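Local structure of ochratoxinase (4C65) at residues A[286-289]-A[290-293]; A[343-346]-A[347-350]; A[399-402]-A[403-406]. The protein hydrolyses ochratoxin A to ochratoxin alpha and L-phenylalanine as a zinc-dependent carboxypeptidase of the amidohydrolase superfamily, working as a homooctamer. All coordinates share one frame; numbering follows the deposited sequence.

Contact 1. Residues A[286-289]-A[290-293]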
# COMPACT_ATOMS: atom_id res chain seq x y z
N ALA A 286 -23.45 -27.62 -24.28
CA ALA A 286 -24.72 -26.90 -24.14
C ALA A 286 -25.07 -26.47 -22.70
O ALA A 286 -25.64 -25.40 -22.51
CB ALA A 286 -25.85 -27.75 -24.73
N THR A 287 -24.71 -27.29 -21.72
CA THR A 287 -25.16 -27.14 -20.32
C THR A 287 -26.65 -26.90 -20.21
O THR A 287 -27.10 -25.93 -19.62
CB THR A 287 -24.37 -26.06 -19.54
OG1 THR A 287 -24.68 -24.76 -20.02
CG2 THR A 287 -22.87 -26.26 -19.68
N ARG A 288 -27.43 -27.81 -20.78
CA ARG A 288 -28.88 -27.66 -20.81
C ARG A 288 -29.47 -27.76 -19.42
O ARG A 288 -30.53 -27.20 -19.17
CB ARG A 288 -29.52 -28.70 -21.76
CG ARG A 288 -31.04 -28.59 -21.91
CD ARG A 288 -31.49 -27.28 -22.52
NE ARG A 288 -32.93 -27.13 -22.48
CZ ARG A 288 -33.61 -26.11 -23.02
NH1 ARG A 288 -32.97 -25.11 -23.62
NH2 ARG A 288 -34.92 -26.07 -22.95
N SER A 289 -28.77 -28.45 -18.51
CA SER A 289 -29.24 -28.58 -17.12
C SER A 289 -29.54 -27.23 -16.47
O SER A 289 -30.55 -27.06 -15.81
CB SER A 289 -28.22 -29.32 -16.26
OG SER A 289 -28.25 -30.71 -16.51
N VAL A 290 -28.65 -26.28 -16.67
CA VAL A 290 -28.79 -25.00 -16.06
C VAL A 290 -30.04 -24.25 -16.56
O VAL A 290 -30.73 -23.58 -15.78
CB VAL A 290 -27.46 -24.24 -16.27
CG1 VAL A 290 -27.55 -23.01 -17.15
CG2 VAL A 290 -26.80 -23.92 -14.94
N ILE A 291 -30.33 -24.38 -17.84
CA ILE A 291 -31.56 -23.82 -18.41
C ILE A 291 -32.78 -24.51 -17.81
O ILE A 291 -33.78 -23.85 -17.51
CB ILE A 291 -31.61 -23.92 -19.95
CG1 ILE A 291 -30.88 -22.75 -20.61
CG2 ILE A 291 -33.01 -23.65 -20.48
CD1 ILE A 291 -29.39 -22.66 -20.73
N GLU A 292 -32.71 -25.83 -17.67
CA GLU A 292 -33.84 -26.61 -17.21
C GLU A 292 -34.17 -26.31 -15.77
O GLU A 292 -35.32 -26.35 -15.38
CB GLU A 292 -33.58 -28.11 -17.41
CG GLU A 292 -33.56 -28.57 -18.87
CD GLU A 292 -34.90 -28.41 -19.57
OE1 GLU A 292 -35.95 -28.41 -18.90
OE2 GLU A 292 -34.90 -28.28 -20.81
N ILE A 293 -33.16 -25.97 -14.98
CA ILE A 293 -33.39 -25.61 -13.57
C ILE A 293 -34.29 -24.38 -13.43
O ILE A 293 -35.28 -24.42 -12.70
CB ILE A 293 -32.06 -25.37 -12.81
CG1 ILE A 293 -31.39 -26.71 -12.54
CG2 ILE A 293 -32.31 -24.62 -11.50
CD1 ILE A 293 -29.93 -26.58 -12.16
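Arg288 and Glu292 form the charged part of this contact, one turn apart in the first turns of helix 288-297. Arg288 NE donates to Glu292 OE2 at 2.8 Å in a salt bridge. Arg288 NH2 adds a weak bond to the same oxygen. OE2 is met on its anti side, 23° out of the carboxylate plane, and the two flat groups are turned 54° against each other. A bend in the Arg288 chain (chi2 63°) helps to bring the guanidinium back toward residues 290-293.

Packing adds one contact. The Ile291 CG2 methyl lies over one guanidinium face, toward its rim, 3.5 Å from Arg288 NH1.

Backbone bonds run along the helix: Glu292 N to Arg288 O at 3.0 Å and Ile293 N to Ser289 O at 2.9 Å. Nearby, Thr287 OG1 donates to Ala286 O at 2.7 Å. The same hydroxyl is hydrogen-bonded to His265, a zinc ligand, which makes Thr287 a second-shell residue.

Arg288 NH1 is also bonded to Ala314 O and His317, and Glu292 OE2 has a second salt bridge to Arg353. Shared by two arginines, the Glu292 carboxylate probably stays ionised, and the bonds at NE and NH1 should restrict rotation of the guanidinium.

Contact 2. Residues A[343-346]-A[347-350]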
# COMPACT_ATOMS: atom_id res chain seq x y z
N THR A 343 -25.03 -34.47 -12.49
CA THR A 343 -24.49 -34.49 -13.83
C THR A 343 -25.19 -35.48 -14.80
O THR A 343 -25.25 -35.24 -16.01
CB THR A 343 -22.98 -34.79 -13.81
OG1 THR A 343 -22.73 -35.97 -13.03
CG2 THR A 343 -22.21 -33.59 -13.22
N ALA A 344 -25.73 -36.57 -14.26
CA ALA A 344 -26.40 -37.60 -15.07
C ALA A 344 -27.61 -37.04 -15.82
O ALA A 344 -27.92 -37.50 -16.92
CB ALA A 344 -26.82 -38.77 -14.19
N LEU A 345 -28.26 -36.04 -15.25
CA LEU A 345 -29.37 -35.36 -15.92
C LEU A 345 -29.00 -34.82 -17.30
O LEU A 345 -29.87 -34.71 -18.18
CB LEU A 345 -29.84 -34.18 -15.08
CG LEU A 345 -30.86 -34.36 -13.96
CD1 LEU A 345 -31.39 -33.00 -13.51
CD2 LEU A 345 -32.04 -35.21 -14.40
N GLU A 346 -27.76 -34.42 -17.48
CA GLU A 346 -27.35 -33.83 -18.73
C GLU A 346 -27.44 -34.85 -19.86
O GLU A 346 -27.71 -34.48 -21.03
CB GLU A 346 -25.93 -33.26 -18.63
CG GLU A 346 -25.54 -32.35 -19.77
CD GLU A 346 -26.38 -31.08 -19.84
OE1 GLU A 346 -27.00 -30.69 -18.84
OE2 GLU A 346 -26.40 -30.47 -20.94
N LEU A 347 -27.21 -36.13 -19.53
CA LEU A 347 -27.37 -37.19 -20.53
C LEU A 347 -28.83 -37.32 -20.93
O LEU A 347 -29.14 -37.45 -22.11
CB LEU A 347 -26.83 -38.53 -19.99
CG LEU A 347 -25.31 -38.64 -19.95
CD1 LEU A 347 -24.90 -39.48 -18.76
CD2 LEU A 347 -24.74 -39.24 -21.22
N GLN A 348 -29.71 -37.27 -19.94
CA GLN A 348 -31.14 -37.27 -20.19
C GLN A 348 -31.55 -36.14 -21.13
O GLN A 348 -32.27 -36.36 -22.09
CB GLN A 348 -31.89 -37.14 -18.87
CG GLN A 348 -33.37 -36.99 -19.06
CD GLN A 348 -34.14 -37.01 -17.75
OE1 GLN A 348 -33.75 -37.64 -16.77
NE2 GLN A 348 -35.30 -36.39 -17.77
N PHE A 349 -31.02 -34.94 -20.89
CA PHE A 349 -31.37 -33.81 -21.71
C PHE A 349 -30.78 -33.89 -23.09
O PHE A 349 -31.40 -33.44 -24.04
CB PHE A 349 -31.00 -32.48 -21.03
CG PHE A 349 -31.69 -32.26 -19.70
CD1 PHE A 349 -33.04 -32.52 -19.56
CD2 PHE A 349 -30.98 -31.76 -18.61
CE1 PHE A 349 -33.67 -32.30 -18.35
CE2 PHE A 349 -31.60 -31.56 -17.40
CZ PHE A 349 -32.94 -31.82 -17.27
N ALA A 350 -29.59 -34.47 -23.22
CA ALA A 350 -29.01 -34.71 -24.53
C ALA A 350 -29.95 -35.54 -25.42
O ALA A 350 -30.11 -35.25 -26.62
CB ALA A 350 -27.68 -35.41 -24.39
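Phe349 leans its ring back over the peptide carbonyl of Leu345, one turn earlier in helix 344-354. Its CB starts 3.8 Å from Leu345 O. With CG opposite the carbonyl carbon of Phe349 itself (chi1 -60°), the ring turns toward the preceding turn. CG comes to 3.4 Å from Leu345 O, and CD2 is closer still, at 3.2 Å. CD1, on the other side of the ring, stays at the margin of contact with the same oxygen. The carbonyl oxygen therefore sits over one ring face. CE2 is still near Leu345 O and also meets Leu345 CB at 3.9 Å. The two side chains run side by side and point the same way.

The ring edge has a different neighbour. Glu346 OE1 lies near the ring plane, 4.1 Å from Phe349 CD2, with its carboxylate turned 75° from the ring. The carboxylate has stronger partners in helix 288-297: OE1 is hydrogen-bonded to the Ser289 hydroxyl, and OE2 to the backbone N of Arg288. Both oxygens are thus engaged. Arg288, Ser289 and Glu292 also touch the Phe349 ring.

Leu345 O does double duty, since it also accepts the hydrogen bond from Phe349 N at 3.0 Å. Ala350 N to Glu346 O, at 2.9 Å, continues the helical pattern. Leu347 and Ala350 pack on Ala361 of helix 358-365.

The helix follows strand 331-332 and the loop with active-site Asp336, consistent with the last beta-alpha unit of the amidohydrolase TIM barrel, where an active-site aspartate follows the last strand.

Contact 3. Residues A[399-402]-A[403-406]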
# COMPACT_ATOMS: atom_id res chain seq x y z
N LEU A 399 -28.58 -47.81 -22.88
CA LEU A 399 -29.10 -47.56 -24.23
C LEU A 399 -30.59 -47.80 -24.30
O LEU A 399 -31.25 -47.27 -25.19
CB LEU A 399 -28.38 -48.45 -25.25
CG LEU A 399 -26.86 -48.35 -25.28
CD1 LEU A 399 -26.30 -49.34 -26.27
CD2 LEU A 399 -26.42 -46.94 -25.61
N GLU A 400 -31.12 -48.60 -23.36
CA GLU A 400 -32.58 -48.83 -23.22
C GLU A 400 -33.20 -47.74 -22.40
O GLU A 400 -34.38 -47.51 -22.53
CB GLU A 400 -32.95 -50.11 -22.40
CG GLU A 400 -33.93 -51.09 -23.00
CD GLU A 400 -33.17 -52.23 -23.58
OE1 GLU A 400 -32.56 -52.97 -22.76
OE2 GLU A 400 -33.13 -52.38 -24.81
N ASP A 401 -32.43 -47.12 -21.51
CA ASP A 401 -32.93 -46.04 -20.65
C ASP A 401 -31.77 -45.19 -20.16
O ASP A 401 -31.02 -45.59 -19.26
CB ASP A 401 -33.72 -46.62 -19.47
CG ASP A 401 -34.35 -45.55 -18.59
OD1 ASP A 401 -34.43 -44.35 -18.97
OD2 ASP A 401 -34.80 -45.91 -17.48
N ILE A 402 -31.65 -43.99 -20.72
CA ILE A 402 -30.56 -43.09 -20.38
C ILE A 402 -30.61 -42.60 -18.91
O ILE A 402 -29.60 -42.18 -18.37
CB ILE A 402 -30.50 -41.90 -21.36
CG1 ILE A 402 -29.11 -41.28 -21.39
CG2 ILE A 402 -31.58 -40.86 -21.06
CD1 ILE A 402 -28.10 -42.09 -22.18
N LYS A 403 -31.77 -42.69 -18.28
CA LYS A 403 -31.92 -42.31 -16.88
C LYS A 403 -31.27 -43.28 -15.89
O LYS A 403 -31.25 -43.04 -14.69
CB LYS A 403 -33.40 -42.19 -16.51
CG LYS A 403 -34.15 -41.14 -17.28
CD LYS A 403 -35.58 -41.03 -16.78
CE LYS A 403 -36.39 -40.18 -17.72
NZ LYS A 403 -37.82 -40.27 -17.38
N VAL A 404 -30.78 -44.41 -16.39
CA VAL A 404 -30.13 -45.39 -15.53
C VAL A 404 -28.96 -44.76 -14.76
O VAL A 404 -28.76 -45.06 -13.57
CB VAL A 404 -29.66 -46.61 -16.36
CG1 VAL A 404 -28.67 -47.45 -15.58
CG2 VAL A 404 -30.86 -47.48 -16.74
N PHE A 405 -28.24 -43.85 -15.41
CA PHE A 405 -27.13 -43.14 -14.79
C PHE A 405 -27.52 -42.31 -13.56
O PHE A 405 -26.68 -41.94 -12.77
CB PHE A 405 -26.47 -42.23 -15.80
CG PHE A 405 -25.81 -42.95 -16.93
CD1 PHE A 405 -24.66 -43.68 -16.72
CD2 PHE A 405 -26.32 -42.86 -18.21
CE1 PHE A 405 -24.03 -44.33 -17.77
CE2 PHE A 405 -25.70 -43.51 -19.26
CZ PHE A 405 -24.56 -44.26 -19.04
N GLN A 406 -28.81 -42.02 -13.40
CA GLN A 406 -29.27 -41.25 -12.25
C GLN A 406 -29.42 -42.07 -10.97
O GLN A 406 -29.73 -41.50 -9.93
CB GLN A 406 -30.57 -40.52 -12.59
CG GLN A 406 -30.35 -39.38 -13.58
CD GLN A 406 -31.65 -38.87 -14.15
OE1 GLN A 406 -32.60 -38.64 -13.42
NE2 GLN A 406 -31.70 -38.72 -15.46
O HOH W 1 -29.29 -39.87 -16.71
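Asp401 OD1 and Lys403 N close an Asx turn over residues 401-403; it overlaps a type I beta-turn over residues 401-404. Both lie in the connection between strands 391-394 and 411-416.

Two hydrogen bonds define the turns. Lys403 N donates to Asp401 OD1 at 3.2 Å, reaching the oxygen from well above the carboxylate plane (68° out of it). Val404 N donates to Asp401 O at 3.1 Å, and this bond too comes from above the carbonyl plane. The Asp401 side chain has CG opposite its backbone N (chi1 -176°), and its end swings forward to the peptide of Lys403. Asp401 therefore accepts with both its side chain and its backbone. Two residues on, an overlapping turn follows: Gln406 N donates to Lys403 O, and residues 404-406 belong to a 3-10 segment.

Side chains pack beside these bonds. Asp401 OD1 rests 3.4 Å from Lys403 CB, while the Lys403 amine leads away along an extended chain. Val404 CG2 touches Asp401 O at 3.2 Å. The apolar contact is Ile402 CD1 with Phe405 CE2 at 4.0 Å, the two side chains crossing at a slant. Phe405 also turns a ring edge to the backbone, with CD2 3.4 Å from Ile402 O. Its ring packs further on Met62 and Leu65 of strand 60-67 and on Ile362 of helix 358-365.

A water completes the set. It donates to Ile402 O at 2.9 Å and accepts from Gln406 NE2, also at 2.9 Å.

How the contacts relate
The three contacts come in series along the chain. Contact 1 lies in the first turns of helix 288-297, contact 2 in the first turns of helix 344-354, and contact 3 in the loop before strand 411-416. The centres of contacts 1 and 2 are about 9 Å apart, as are those of contacts 2 and 3. The centres of contacts 1 and 3 are about 18 Å apart, and the two do not touch. On one side helix 344-354 meets helix 288-297. On the other, Gln406 NE2 and Gln348 OE1 are hydrogen-bonded at 2.7 Å. Helix 344-354 thus joins a helix beside the zinc site of the TIM barrel to the connection between strands 391-394 and 411-416.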